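Probable endoglucanase (Gluconacetobacter xylinus, PDB 1WZZ) hydrolyses internal beta-1,4-glucosidic linkages of cellulose, including its soluble carboxymethyl derivative, as a secreted family 8 glycoside hydrolase. Local coordinates at residues Ala18-Trp23 / Ala59-Leu64; Asp130-Tyr135 / Phe181-Asp186; Val165-Ser170 / Leu215-Ala220; Phe245-Met250 / Tyr325-Glu330. All blocks are in the same frame, centred on the assembly; numbering follows the deposited sequence.

Contact 1 of 4, residues Ala18-Trp23 / Ala59-Leu64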
loop_
_atom_site.group_PDB
_atom_site.type_symbol
_atom_site.label_atom_id
_atom_site.label_comp_id
_atom_site.label_asym_id
_atom_site.label_seq_id
_atom_site.Cartn_x
_atom_site.Cartn_y
_atom_site.Cartn_z
ATOM N N ALA A 18 -19.085 6.584 7.296
ATOM C CA ALA A 18 -17.998 7.472 6.905
ATOM C C ALA A 18 -17.276 6.965 5.666
ATOM O O ALA A 18 -16.938 7.736 4.776
ATOM C CB ALA A 18 -17.006 7.629 8.066
ATOM N N VAL A 19 -17.025 5.663 5.589
ATOM C CA VAL A 19 -16.345 5.167 4.398
ATOM C C VAL A 19 -17.181 5.426 3.136
ATOM O O VAL A 19 -16.665 5.870 2.110
ATOM C CB VAL A 19 -16.046 3.664 4.529
ATOM C CG1 VAL A 19 -15.589 3.109 3.196
ATOM C CG2 VAL A 19 -14.971 3.455 5.602
ATOM N N ALA A 20 -18.475 5.153 3.208
ATOM C CA ALA A 20 -19.294 5.373 2.025
ATOM C C ALA A 20 -19.291 6.845 1.618
ATOM O O ALA A 20 -19.278 7.169 0.427
ATOM C CB ALA A 20 -20.714 4.898 2.282
ATOM N N GLN A 21 -19.309 7.742 2.590
ATOM C CA GLN A 21 -19.316 9.165 2.256
ATOM C C GLN A 21 -18.031 9.636 1.606
ATOM O O GLN A 21 -18.052 10.444 0.667
ATOM C CB GLN A 21 -19.605 9.978 3.507
ATOM C CG GLN A 21 -20.976 9.629 4.044
ATOM C CD GLN A 21 -21.353 10.480 5.201
ATOM O OE1 GLN A 21 -20.527 10.755 6.061
ATOM N NE2 GLN A 21 -22.618 10.902 5.247
ATOM N N GLN A 22 -16.901 9.148 2.118
ATOM C CA GLN A 22 -15.626 9.535 1.528
ATOM C C GLN A 22 -15.442 8.875 0.163
ATOM O O GLN A 22 -14.899 9.480 -0.745
ATOM C CB GLN A 22 -14.467 9.194 2.473
ATOM C CG GLN A 22 -14.577 9.944 3.784
ATOM C CD GLN A 22 -14.671 11.460 3.582
ATOM O OE1 GLN A 22 -13.878 12.057 2.866
ATOM N NE2 GLN A 22 -15.665 12.077 4.231
ATOM N N TRP A 23 -15.887 7.627 0.021
ATOM C CA TRP A 23 -15.807 6.962 -1.274
ATOM C C TRP A 23 -16.610 7.775 -2.317
ATOM O O TRP A 23 -16.181 7.914 -3.472
ATOM C CB TRP A 23 -16.386 5.528 -1.165
ATOM C CG TRP A 23 -16.715 4.934 -2.530
ATOM C CD1 TRP A 23 -17.952 4.560 -2.974
ATOM C CD2 TRP A 23 -15.806 4.702 -3.627
ATOM N NE1 TRP A 23 -17.873 4.120 -4.277
ATOM C CE2 TRP A 23 -16.575 4.191 -4.702
ATOM C CE3 TRP A 23 -14.427 4.878 -3.814
ATOM C CZ2 TRP A 23 -16.014 3.856 -5.942
ATOM C CZ3 TRP A 23 -13.861 4.538 -5.075
ATOM C CH2 TRP A 23 -14.665 4.035 -6.112
ATOM N N ALA A 59 -15.488 -1.726 -2.532
ATOM C CA ALA A 59 -15.928 -2.900 -1.793
ATOM C C ALA A 59 -16.272 -2.503 -0.366
ATOM O O ALA A 59 -17.307 -2.885 0.177
ATOM C CB ALA A 59 -14.832 -3.977 -1.803
ATOM N N SER A 60 -15.405 -1.692 0.238
ATOM C CA SER A 60 -15.637 -1.261 1.624
ATOM C C SER A 60 -16.897 -0.402 1.794
ATOM O O SER A 60 -17.537 -0.433 2.862
ATOM C CB SER A 60 -14.406 -0.503 2.131
ATOM O OG SER A 60 -13.246 -1.341 2.114
ATOM N N ALA A 61 -17.240 0.364 0.760
ATOM C CA ALA A 61 -18.420 1.223 0.772
ATOM C C ALA A 61 -19.678 0.489 0.321
ATOM O O ALA A 61 -20.773 1.061 0.377
ATOM C CB ALA A 61 -18.203 2.424 -0.136
ATOM N N GLY A 62 -19.530 -0.754 -0.134
ATOM C CA GLY A 62 -20.688 -1.502 -0.607
ATOM C C GLY A 62 -21.179 -1.093 -1.986
ATOM O O GLY A 62 -22.343 -1.334 -2.339
ATOM N N ASP A 63 -20.303 -0.492 -2.780
ATOM C CA ASP A 63 -20.662 -0.038 -4.115
ATOM C C ASP A 63 -20.282 -1.120 -5.127
ATOM O O ASP A 63 -19.201 -1.100 -5.714
ATOM C CB ASP A 63 -19.918 1.258 -4.409
ATOM C CG ASP A 63 -20.295 1.882 -5.726
ATOM O OD1 ASP A 63 -21.043 1.266 -6.527
ATOM O OD2 ASP A 63 -19.837 3.024 -5.967
ATOM N N LEU A 64 -21.188 -2.063 -5.344
ATOM C CA LEU A 64 -20.907 -3.156 -6.282
ATOM C C LEU A 64 -20.771 -2.714 -7.735
ATOM O O LEU A 64 -19.894 -3.194 -8.452
ATOM C CB LEU A 64 -21.995 -4.232 -6.154
ATOM C CG LEU A 64 -21.901 -5.402 -7.149
ATOM C CD1 LEU A 64 -20.529 -6.131 -7.053
ATOM C CD2 LEU A 64 -23.055 -6.370 -6.845
#

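Contact 2 of 4, residues Asp130-Tyr135 / Phe181-Asp186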
loop_
_atom_site.group_PDB
_atom_site.type_symbol
_atom_site.label_atom_id
_atom_site.label_comp_id
_atom_site.label_asym_id
_atom_site.label_seq_id
_atom_site.Cartn_x
_atom_site.Cartn_y
_atom_site.Cartn_z
ATOM N N ASP A 130 -10.750 -15.216 -7.790
ATOM C CA ASP A 130 -9.849 -14.237 -8.433
ATOM C C ASP A 130 -8.770 -13.797 -7.440
ATOM O O ASP A 130 -7.590 -13.648 -7.806
ATOM C CB ASP A 130 -10.605 -13.003 -8.895
ATOM C CG ASP A 130 -11.568 -13.289 -10.027
ATOM O OD1 ASP A 130 -11.343 -14.253 -10.798
ATOM O OD2 ASP A 130 -12.551 -12.523 -10.141
ATOM N N ALA A 131 -9.170 -13.610 -6.193
ATOM C CA ALA A 131 -8.214 -13.198 -5.155
ATOM C C ALA A 131 -7.222 -14.330 -4.908
ATOM O O ALA A 131 -5.994 -14.116 -4.863
ATOM C CB ALA A 131 -8.973 -12.838 -3.830
HETATM N N MSE A 132 -7.726 -15.551 -4.768
HETATM C CA MSE A 132 -6.816 -16.661 -4.533
HETATM C C MSE A 132 -5.807 -16.849 -5.669
HETATM O O MSE A 132 -4.650 -17.183 -5.406
HETATM C CB MSE A 132 -7.613 -17.958 -4.318
HETATM C CG MSE A 132 -8.332 -17.919 -3.021
HETATM SE SE MSE A 132 -9.493 -19.474 -2.827
HETATM C CE MSE A 132 -10.481 -19.370 -4.393
ATOM N N ALA A 133 -6.254 -16.626 -6.905
ATOM C CA ALA A 133 -5.373 -16.807 -8.075
ATOM C C ALA A 133 -4.241 -15.770 -8.064
ATOM O O ALA A 133 -3.075 -16.089 -8.343
ATOM C CB ALA A 133 -6.212 -16.714 -9.355
ATOM N N ILE A 134 -4.575 -14.538 -7.697
ATOM C CA ILE A 134 -3.525 -13.509 -7.586
ATOM C C ILE A 134 -2.584 -13.870 -6.430
ATOM O O ILE A 134 -1.361 -13.841 -6.580
ATOM C CB ILE A 134 -4.166 -12.084 -7.311
ATOM C CG1 ILE A 134 -5.009 -11.641 -8.519
ATOM C CG2 ILE A 134 -3.066 -11.051 -7.032
ATOM C CD1 ILE A 134 -6.020 -10.528 -8.193
ATOM N N TYR A 135 -3.130 -14.175 -5.256
ATOM C CA TYR A 135 -2.271 -14.530 -4.127
ATOM C C TYR A 135 -1.304 -15.674 -4.443
ATOM O O TYR A 135 -0.133 -15.661 -4.020
ATOM C CB TYR A 135 -3.126 -14.907 -2.900
ATOM C CG TYR A 135 -3.818 -13.725 -2.221
ATOM C CD1 TYR A 135 -3.106 -12.566 -1.905
ATOM C CD2 TYR A 135 -5.159 -13.788 -1.858
ATOM C CE1 TYR A 135 -3.725 -11.490 -1.228
ATOM C CE2 TYR A 135 -5.786 -12.719 -1.180
ATOM C CZ TYR A 135 -5.047 -11.580 -0.873
ATOM O OH TYR A 135 -5.653 -10.525 -0.192
ATOM N N PHE A 181 -3.544 -15.726 3.687
ATOM C CA PHE A 181 -3.426 -16.948 4.487
ATOM C C PHE A 181 -4.811 -17.501 4.785
ATOM O O PHE A 181 -5.033 -18.714 4.722
ATOM C CB PHE A 181 -2.684 -16.674 5.799
ATOM C CG PHE A 181 -2.556 -17.892 6.654
ATOM C CD1 PHE A 181 -1.729 -18.944 6.247
ATOM C CD2 PHE A 181 -3.318 -18.032 7.807
ATOM C CE1 PHE A 181 -1.663 -20.134 6.983
ATOM C CE2 PHE A 181 -3.264 -19.216 8.556
ATOM C CZ PHE A 181 -2.435 -20.270 8.139
ATOM N N ASP A 182 -5.753 -16.624 5.100
ATOM C CA ASP A 182 -7.105 -17.080 5.393
ATOM C C ASP A 182 -7.773 -17.767 4.196
ATOM O O ASP A 182 -8.541 -18.724 4.369
ATOM C CB ASP A 182 -7.987 -15.908 5.847
ATOM C CG ASP A 182 -7.677 -15.449 7.262
ATOM O OD1 ASP A 182 -8.230 -14.407 7.670
ATOM O OD2 ASP A 182 -6.896 -16.117 7.972
ATOM N N LEU A 183 -7.517 -17.276 2.987
ATOM C CA LEU A 183 -8.154 -17.863 1.802
ATOM C C LEU A 183 -7.417 -19.031 1.178
ATOM O O LEU A 183 -8.044 -19.886 0.537
ATOM C CB LEU A 183 -8.349 -16.808 0.720
ATOM C CG LEU A 183 -9.302 -15.668 1.057
ATOM C CD1 LEU A 183 -9.374 -14.763 -0.158
ATOM C CD2 LEU A 183 -10.690 -16.193 1.416
ATOM N N THR A 184 -6.100 -19.084 1.350
ATOM C CA THR A 184 -5.313 -20.152 0.735
ATOM C C THR A 184 -4.755 -21.187 1.692
ATOM O O THR A 184 -4.395 -22.299 1.260
ATOM C CB THR A 184 -4.076 -19.605 -0.019
ATOM O OG1 THR A 184 -3.132 -19.093 0.932
ATOM C CG2 THR A 184 -4.449 -18.500 -0.974
ATOM N N ALA A 185 -4.643 -20.807 2.964
ATOM C CA ALA A 185 -4.078 -21.648 4.012
ATOM C C ALA A 185 -2.636 -22.092 3.692
ATOM O O ALA A 185 -2.157 -23.095 4.226
ATOM C CB ALA A 185 -4.974 -22.879 4.244
ATOM N N ASP A 186 -1.940 -21.361 2.823
ATOM C CA ASP A 186 -0.571 -21.732 2.471
ATOM C C ASP A 186 0.357 -21.323 3.608
ATOM O O ASP A 186 0.465 -20.142 3.962
ATOM C CB ASP A 186 -0.145 -21.061 1.171
ATOM C CG ASP A 186 1.089 -21.699 0.555
ATOM O OD1 ASP A 186 2.079 -21.922 1.284
ATOM O OD2 ASP A 186 1.073 -21.954 -0.665
#

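Contact 3 of 4, residues Val165-Ser170 / Leu215-Ala220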
loop_
_atom_site.group_PDB
_atom_site.type_symbol
_atom_site.label_atom_id
_atom_site.label_comp_id
_atom_site.label_asym_id
_atom_site.label_seq_id
_atom_site.Cartn_x
_atom_site.Cartn_y
_atom_site.Cartn_z
ATOM N N VAL A 165 19.074 -7.463 -2.277
ATOM C CA VAL A 165 17.743 -7.326 -2.854
ATOM C C VAL A 165 17.164 -6.059 -2.278
ATOM O O VAL A 165 17.452 -5.715 -1.131
ATOM C CB VAL A 165 16.774 -8.490 -2.498
ATOM C CG1 VAL A 165 17.299 -9.788 -3.131
ATOM C CG2 VAL A 165 16.589 -8.636 -0.999
ATOM N N ILE A 166 16.351 -5.391 -3.081
ATOM C CA ILE A 166 15.712 -4.156 -2.674
ATOM C C ILE A 166 14.250 -4.460 -2.347
ATOM O O ILE A 166 13.561 -5.142 -3.124
ATOM C CB ILE A 166 15.750 -3.112 -3.796
ATOM C CG1 ILE A 166 17.203 -2.795 -4.188
ATOM C CG2 ILE A 166 14.992 -1.853 -3.356
ATOM C CD1 ILE A 166 18.087 -2.427 -3.040
ATOM N N LEU A 167 13.791 -3.963 -1.200
ATOM C CA LEU A 167 12.400 -4.164 -0.770
ATOM C C LEU A 167 11.750 -2.806 -0.539
ATOM O O LEU A 167 12.421 -1.813 -0.281
ATOM C CB LEU A 167 12.322 -4.871 0.579
ATOM C CG LEU A 167 13.116 -6.157 0.751
ATOM C CD1 LEU A 167 12.913 -6.740 2.121
ATOM C CD2 LEU A 167 12.654 -7.115 -0.331
ATOM N N ASN A 168 10.431 -2.789 -0.624
ATOM C CA ASN A 168 9.698 -1.572 -0.312
ATOM C C ASN A 168 8.791 -2.053 0.813
ATOM O O ASN A 168 7.848 -2.795 0.578
ATOM C CB ASN A 168 8.893 -1.086 -1.502
ATOM C CG ASN A 168 8.319 0.285 -1.243
ATOM O OD1 ASN A 168 7.729 0.524 -0.168
ATOM N ND2 ASN A 168 8.497 1.188 -2.175
ATOM N N LEU A 169 9.085 -1.655 2.050
ATOM C CA LEU A 169 8.298 -2.163 3.166
ATOM C C LEU A 169 6.834 -1.781 3.095
ATOM O O LEU A 169 5.985 -2.497 3.626
ATOM C CB LEU A 169 8.904 -1.693 4.511
ATOM C CG LEU A 169 10.264 -2.322 4.835
ATOM C CD1 LEU A 169 10.864 -1.629 6.091
ATOM C CD2 LEU A 169 10.080 -3.827 5.059
ATOM N N SER A 170 6.530 -0.667 2.445
ATOM C CA SER A 170 5.134 -0.228 2.320
ATOM C C SER A 170 4.331 -1.135 1.384
ATOM O O SER A 170 3.120 -0.986 1.277
ATOM C CB SER A 170 5.041 1.205 1.754
ATOM O OG SER A 170 5.281 1.245 0.341
ATOM N N LEU A 215 14.445 -0.286 1.058
ATOM C CA LEU A 215 15.372 -0.997 1.931
ATOM C C LEU A 215 16.245 -1.991 1.166
ATOM O O LEU A 215 15.742 -2.729 0.346
ATOM C CB LEU A 215 14.584 -1.779 2.960
ATOM C CG LEU A 215 15.336 -2.510 4.072
ATOM C CD1 LEU A 215 15.917 -1.457 5.093
ATOM C CD2 LEU A 215 14.359 -3.462 4.770
ATOM N N ALA A 216 17.546 -2.013 1.450
ATOM C CA ALA A 216 18.430 -2.979 0.793
ATOM C C ALA A 216 18.757 -4.051 1.822
ATOM O O ALA A 216 19.016 -3.758 3.002
ATOM C CB ALA A 216 19.712 -2.289 0.313
ATOM N N VAL A 217 18.726 -5.312 1.395
ATOM C CA VAL A 217 19.037 -6.420 2.276
ATOM C C VAL A 217 20.200 -7.162 1.608
ATOM O O VAL A 217 20.057 -7.655 0.494
ATOM C CB VAL A 217 17.851 -7.406 2.393
ATOM C CG1 VAL A 217 18.201 -8.534 3.386
ATOM C CG2 VAL A 217 16.578 -6.642 2.821
ATOM N N ASN A 218 21.354 -7.219 2.270
ATOM C CA ASN A 218 22.504 -7.939 1.698
ATOM C C ASN A 218 22.084 -9.417 1.599
ATOM O O ASN A 218 21.611 -10.012 2.568
ATOM C CB ASN A 218 23.739 -7.755 2.601
ATOM C CG ASN A 218 24.993 -8.427 2.031
ATOM O OD1 ASN A 218 25.110 -9.634 2.050
ATOM N ND2 ASN A 218 25.911 -7.632 1.504
ATOM N N ARG A 219 22.229 -10.017 0.416
ATOM C CA ARG A 219 21.779 -11.398 0.252
ATOM C C ARG A 219 22.583 -12.399 1.058
ATOM O O ARG A 219 22.046 -13.401 1.542
ATOM C CB ARG A 219 21.777 -11.779 -1.232
ATOM C CG ARG A 219 20.938 -10.819 -2.059
ATOM C CD ARG A 219 20.332 -11.493 -3.268
ATOM N NE ARG A 219 21.329 -11.945 -4.221
ATOM C CZ ARG A 219 21.056 -12.736 -5.252
ATOM N NH1 ARG A 219 19.817 -13.160 -5.450
ATOM N NH2 ARG A 219 22.020 -13.100 -6.088
ATOM N N ALA A 220 23.867 -12.108 1.208
ATOM C CA ALA A 220 24.750 -12.969 1.970
ATOM C C ALA A 220 24.604 -12.737 3.470
ATOM O O ALA A 220 24.269 -13.665 4.219
ATOM C CB ALA A 220 26.198 -12.729 1.547
#

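Contact 4 of 4, residues Phe245-Met250 / Tyr325-Glu330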
loop_
_atom_site.group_PDB
_atom_site.type_symbol
_atom_site.label_atom_id
_atom_site.label_comp_id
_atom_site.label_asym_id
_atom_site.label_seq_id
_atom_site.Cartn_x
_atom_site.Cartn_y
_atom_site.Cartn_z
ATOM N N PHE A 245 0.541 -1.946 9.383
ATOM C CA PHE A 245 0.785 -2.774 10.541
ATOM C C PHE A 245 -0.197 -2.465 11.679
ATOM O O PHE A 245 -0.601 -3.377 12.397
ATOM C CB PHE A 245 2.279 -2.666 10.930
ATOM C CG PHE A 245 3.175 -3.479 10.019
ATOM C CD1 PHE A 245 3.493 -3.026 8.742
ATOM C CD2 PHE A 245 3.608 -4.751 10.410
ATOM C CE1 PHE A 245 4.221 -3.820 7.852
ATOM C CE2 PHE A 245 4.345 -5.564 9.525
ATOM C CZ PHE A 245 4.649 -5.097 8.246
ATOM N N TYR A 246 -0.618 -1.204 11.830
ATOM C CA TYR A 246 -1.636 -0.867 12.828
ATOM C C TYR A 246 -2.939 -1.597 12.461
ATOM O O TYR A 246 -3.573 -2.240 13.293
ATOM C CB TYR A 246 -1.883 0.662 12.845
ATOM C CG TYR A 246 -3.338 1.102 13.058
ATOM C CD1 TYR A 246 -4.164 1.416 11.966
ATOM C CD2 TYR A 246 -3.890 1.194 14.346
ATOM C CE1 TYR A 246 -5.497 1.806 12.142
ATOM C CE2 TYR A 246 -5.246 1.584 14.527
ATOM C CZ TYR A 246 -6.030 1.884 13.418
ATOM O OH TYR A 246 -7.359 2.243 13.564
ATOM N N TRP A 247 -3.300 -1.510 11.183
ATOM C CA TRP A 247 -4.526 -2.096 10.659
ATOM C C TRP A 247 -4.588 -3.585 10.906
ATOM O O TRP A 247 -5.651 -4.126 11.275
ATOM C CB TRP A 247 -4.548 -1.762 9.164
ATOM C CG TRP A 247 -5.706 -2.135 8.334
ATOM C CD1 TRP A 247 -6.775 -2.955 8.641
ATOM C CD2 TRP A 247 -5.889 -1.717 7.000
ATOM N NE1 TRP A 247 -7.611 -3.061 7.549
ATOM C CE2 TRP A 247 -7.088 -2.313 6.526
ATOM C CE3 TRP A 247 -5.150 -0.891 6.139
ATOM C CZ2 TRP A 247 -7.558 -2.108 5.233
ATOM C CZ3 TRP A 247 -5.624 -0.690 4.845
ATOM C CH2 TRP A 247 -6.818 -1.296 4.410
ATOM N N ALA A 248 -3.450 -4.245 10.725
ATOM C CA ALA A 248 -3.386 -5.696 10.897
ATOM C C ALA A 248 -3.150 -6.147 12.330
ATOM O O ALA A 248 -2.986 -7.353 12.581
ATOM C CB ALA A 248 -2.293 -6.275 9.981
ATOM N N HIS A 249 -3.121 -5.191 13.265
ATOM C CA HIS A 249 -2.880 -5.486 14.689
ATOM C C HIS A 249 -1.497 -6.114 14.854
ATOM O O HIS A 249 -1.296 -7.017 15.678
ATOM C CB HIS A 249 -3.937 -6.454 15.245
ATOM C CG HIS A 249 -5.335 -5.924 15.210
ATOM N ND1 HIS A 249 -5.766 -4.900 16.025
ATOM C CD2 HIS A 249 -6.400 -6.271 14.449
ATOM C CE1 HIS A 249 -7.035 -4.636 15.766
ATOM N NE2 HIS A 249 -7.444 -5.454 14.814
HETATM N N MSE A 250 -0.532 -5.635 14.077
HETATM C CA MSE A 250 0.803 -6.176 14.152
HETATM C C MSE A 250 1.866 -5.091 14.289
HETATM O O MSE A 250 2.994 -5.287 13.872
HETATM C CB MSE A 250 1.070 -7.065 12.923
HETATM C CG MSE A 250 0.138 -8.299 12.859
HETATM SE SE MSE A 250 0.374 -9.494 14.413
HETATM C CE MSE A 250 -1.473 -9.868 14.889
ATOM N N TYR A 325 -9.459 5.669 6.482
ATOM C CA TYR A 325 -10.852 5.438 6.890
ATOM C C TYR A 325 -11.162 3.933 6.861
ATOM O O TYR A 325 -11.866 3.425 7.734
ATOM C CB TYR A 325 -11.830 6.171 5.957
ATOM C CG TYR A 325 -12.071 7.619 6.333
ATOM C CD1 TYR A 325 -13.206 7.993 7.057
ATOM C CD2 TYR A 325 -11.189 8.611 5.930
ATOM C CE1 TYR A 325 -13.452 9.341 7.365
ATOM C CE2 TYR A 325 -11.419 9.965 6.238
ATOM C CZ TYR A 325 -12.547 10.310 6.948
ATOM O OH TYR A 325 -12.750 11.648 7.229
ATOM N N ILE A 326 -10.627 3.228 5.869
ATOM C CA ILE A 326 -10.877 1.776 5.775
ATOM C C ILE A 326 -10.209 1.072 6.952
ATOM O O ILE A 326 -10.813 0.213 7.605
ATOM C CB ILE A 326 -10.302 1.172 4.477
ATOM C CG1 ILE A 326 -10.784 1.943 3.247
ATOM C CG2 ILE A 326 -10.675 -0.350 4.398
ATOM C CD1 ILE A 326 -12.255 2.013 3.120
ATOM N N ALA A 327 -8.951 1.428 7.226
ATOM C CA ALA A 327 -8.210 0.814 8.311
ATOM C C ALA A 327 -8.921 1.008 9.622
ATOM O O ALA A 327 -9.040 0.085 10.409
ATOM C CB ALA A 327 -6.790 1.415 8.404
ATOM N N ARG A 328 -9.381 2.232 9.860
ATOM C CA ARG A 328 -10.073 2.522 11.102
ATOM C C ARG A 328 -11.359 1.724 11.202
ATOM O O ARG A 328 -11.647 1.152 12.252
ATOM C CB ARG A 328 -10.362 4.024 11.207
ATOM C CG ARG A 328 -11.010 4.438 12.519
ATOM C CD ARG A 328 -11.346 5.934 12.513
ATOM N NE ARG A 328 -12.327 6.255 11.469
ATOM C CZ ARG A 328 -12.952 7.425 11.357
ATOM N NH1 ARG A 328 -13.817 7.630 10.369
ATOM N NH2 ARG A 328 -12.719 8.385 12.245
ATOM N N ALA A 329 -12.119 1.657 10.112
ATOM C CA ALA A 329 -13.391 0.927 10.124
ATOM C C ALA A 329 -13.164 -0.553 10.417
ATOM O O ALA A 329 -13.950 -1.183 11.134
ATOM C CB ALA A 329 -14.098 1.089 8.801
ATOM N N GLU A 330 -12.090 -1.116 9.879
ATOM C CA GLU A 330 -11.804 -2.533 10.115
ATOM C C GLU A 330 -11.056 -2.861 11.404
ATOM O O GLU A 330 -11.404 -3.825 12.094
ATOM C CB GLU A 330 -10.994 -3.115 8.952
ATOM C CG GLU A 330 -11.723 -3.166 7.605
ATOM C CD GLU A 330 -10.992 -4.008 6.578
ATOM O OE1 GLU A 330 -11.462 -4.108 5.420
ATOM O OE2 GLU A 330 -9.957 -4.600 6.935
HETATM O O HOH W 1 -9.891 -5.890 13.666
#

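Contact 1 of 4, residues Ala18-Trp23 / Ala59-Leu64
Trp23 lays the start of its side chain against the methyl of Ala61. Its CD1 comes 3.6 Å from Ala61 CB, and its own CB is almost as near. The indole N-H then reaches past Ala61 to Asp63. Trp23 NE1 donates to Asp63 OD2 at 2.8 Å, and the N-H...O angle of 170° makes the bond nearly straight. The oxygen sits in the ring plane and accepts the N-H through its anti lone pair. The ring and carboxylate planes are turned 68° apart. Trp23 CG, anti to the backbone N (chi1 163°), lies 3.8 Å from Ala61 CB. Asp63 OD2 is also held by Arg27 in a salt bridge and by Ser66 OG, so three groups fix this one oxygen. An alanine in place of Trp23 would probably leave Asp63 OD2 without its indole donor and open a gap beside Ala61. One turn earlier, Val19 CG1 rests 3.9 Å from Ser60 CB. Ala20 CA packs 3.8 Å from Ala61 CB, and Ala20 CA and Ala61 CA are 4.4 Å apart. Small residues permit this close approach. Helix 48-61 ends here in a Schellman motif, with Gly62 at positive phi. Asp63 follows as N-cap of helix 64-77. The contact thus sets the N-terminal helix 18-30 against a helix-to-helix turn of the (alpha/alpha)6 barrel of family 8.

Contact 2 of 4, residues Asp130-Tyr135 / Phe181-Asp186
The Tyr135 ring meets Leu183 at its edge, where Leu183 CD1 lies near the ring plane, 4.3 Å from Tyr135 CE2. Ala112 of helix 105-122 also touches Tyr135. Nearer the backbone, Tyr135 CB stands 4.3 Å from the methyl CG2 of Thr184. The ring's hydroxyl is bonded beyond the two segments, to Ser176 and Gln179 of helix 174-184. The same helix therefore holds Tyr135 by packing at one end and by hydrogen bonds at the other.

Leu183 makes the largest contribution of any residue here. Its CD1 also touches the methyl of Ala131, at 4.2 Å from Ala131 CB. Its CB faces Met132, a selenomethionine, with Met132 CG 3.9 Å from Leu183 CB. The two side chains cross at about a right angle. Met132 SE passes 3.7 Å from the carbonyl oxygen Leu183 O. No hydrogen bond joins the two segments, so this interface is purely one of packing.

Thr184 closes its helix. Its OG1 accepts from Asp186 N at 3.2 Å, which forms an ST turn, and it is also bonded to Ala180 O one turn back. Ala185 leaves the helix with positive phi. Asp186 then caps the start of helix 188-202 and forms a salt bridge with Arg188. The nearest alpha carbons, of Met132 and Thr184, are 6.5 Å apart. This is side-chain packing between helices 125-142 and 174-184 of the (alpha/alpha)6 barrel.

Contact 3 of 4, residues Val165-Ser170 / Leu215-Ala220
Strands 164-167 and 215-218 are antiparallel neighbours in a three-stranded sheet, completed by strand 224-226. Two hydrogen-bonded pairs flank one non-hydrogen-bonded pair. Val165 N donates to Val217 O at 2.9 Å, and Val217 N returns the bond to Val165 O. Leu167 N reaches Leu215 O at 2.8 Å, and Leu215 N answers to Leu167 O with an N-H...O angle of 174°. Between them, Ile166 CA makes a C-H...O contact of 3.3 Å with Leu215 O.

Val165, Leu167, Leu215 and Val217 share one face. Val165 and Val217 lie side by side there, with Val165 CG2 3.8 Å from Val217 CB. Leu167 CD1 crosses to Val217 CG2 at 3.7 Å. Leu169, past the strand, adds its CD1 to Leu215 CD2. Leu199 of helix 188-202 packs on both Leu167 and Leu169. On the other face, Ile166 folds CD1 over Ala216 CB at 3.7 Å (chi2 -52°). At the end of the pairing, the aliphatic part of Arg219 crosses Val165, with Arg219 CD 3.5 Å from Val165 CG1. Four backbone bonds set the register. The residues that make them are buried, so the apolar side chains probably help to shield those bonds from water.

Contact 4 of 4, residues Phe245-Met250 / Tyr325-Glu330
Glu330 OE2 accepts the indole N-H of Trp247, with Trp247 NE1 to Glu330 OE2 at 2.9 Å and an N-H...O angle of 164°. The oxygen lies in the ring plane, but the N-H meets the carboxylate from above, 54° out of its plane. The other oxygen, Glu330 OE1, forms a salt bridge with Arg117, so both ends of the carboxylate are held. Ala327 covers one face of the same indole. Its CA sits 3.7 Å from the centroid of the five-membered ring, a CH-pi contact, and Ala327 CB lies 3.5 Å from Trp247 CD2. Ile326 CG2 packs alongside Trp247 CZ2 at 3.7 Å. A leucine in place of Trp247 would probably leave Glu330 OE2 without its indole donor and Ala327 without a flat face to rest on.

The contact joins the end of helix 240-247 to helix 315-331, the last helix of the chain, in the (alpha/alpha)6 barrel fold. Helix 240-247 closes with a Schellman motif at His249. A water bridges His249 NE2 and the backbone Glu330 O, to which it donates. The Tyr246 ring meets helix 315-331 at its edge, with Tyr246 CE1 4.0 Å from Ala327 CB.

Overall arrangement
Contacts 1 and 4 touch directly. Ile326 CD1 reaches both Val19 CG1 and Ser60 CB, each at 3.5 Å, so helix 315-331 links helices 18-30 and 48-61 to helix 240-247. Contact 2 stands apart, its nearest atoms about 10 Å from contact 4 and about 11 Å from contact 1. Helix 174-184 of contact 2 follows strand 164-167 of contact 3 in the chain, and it also packs on Trp247 of contact 4. Contacts 1 and 3 lie on opposite sides of the chain's centre, with centres 35 Å apart. Side chains of contacts 2, 3 and 4 come within about 10 to 11 Å of that of Asp106, the predicted nucleophile. Contact 1 is remote from the annotated sites.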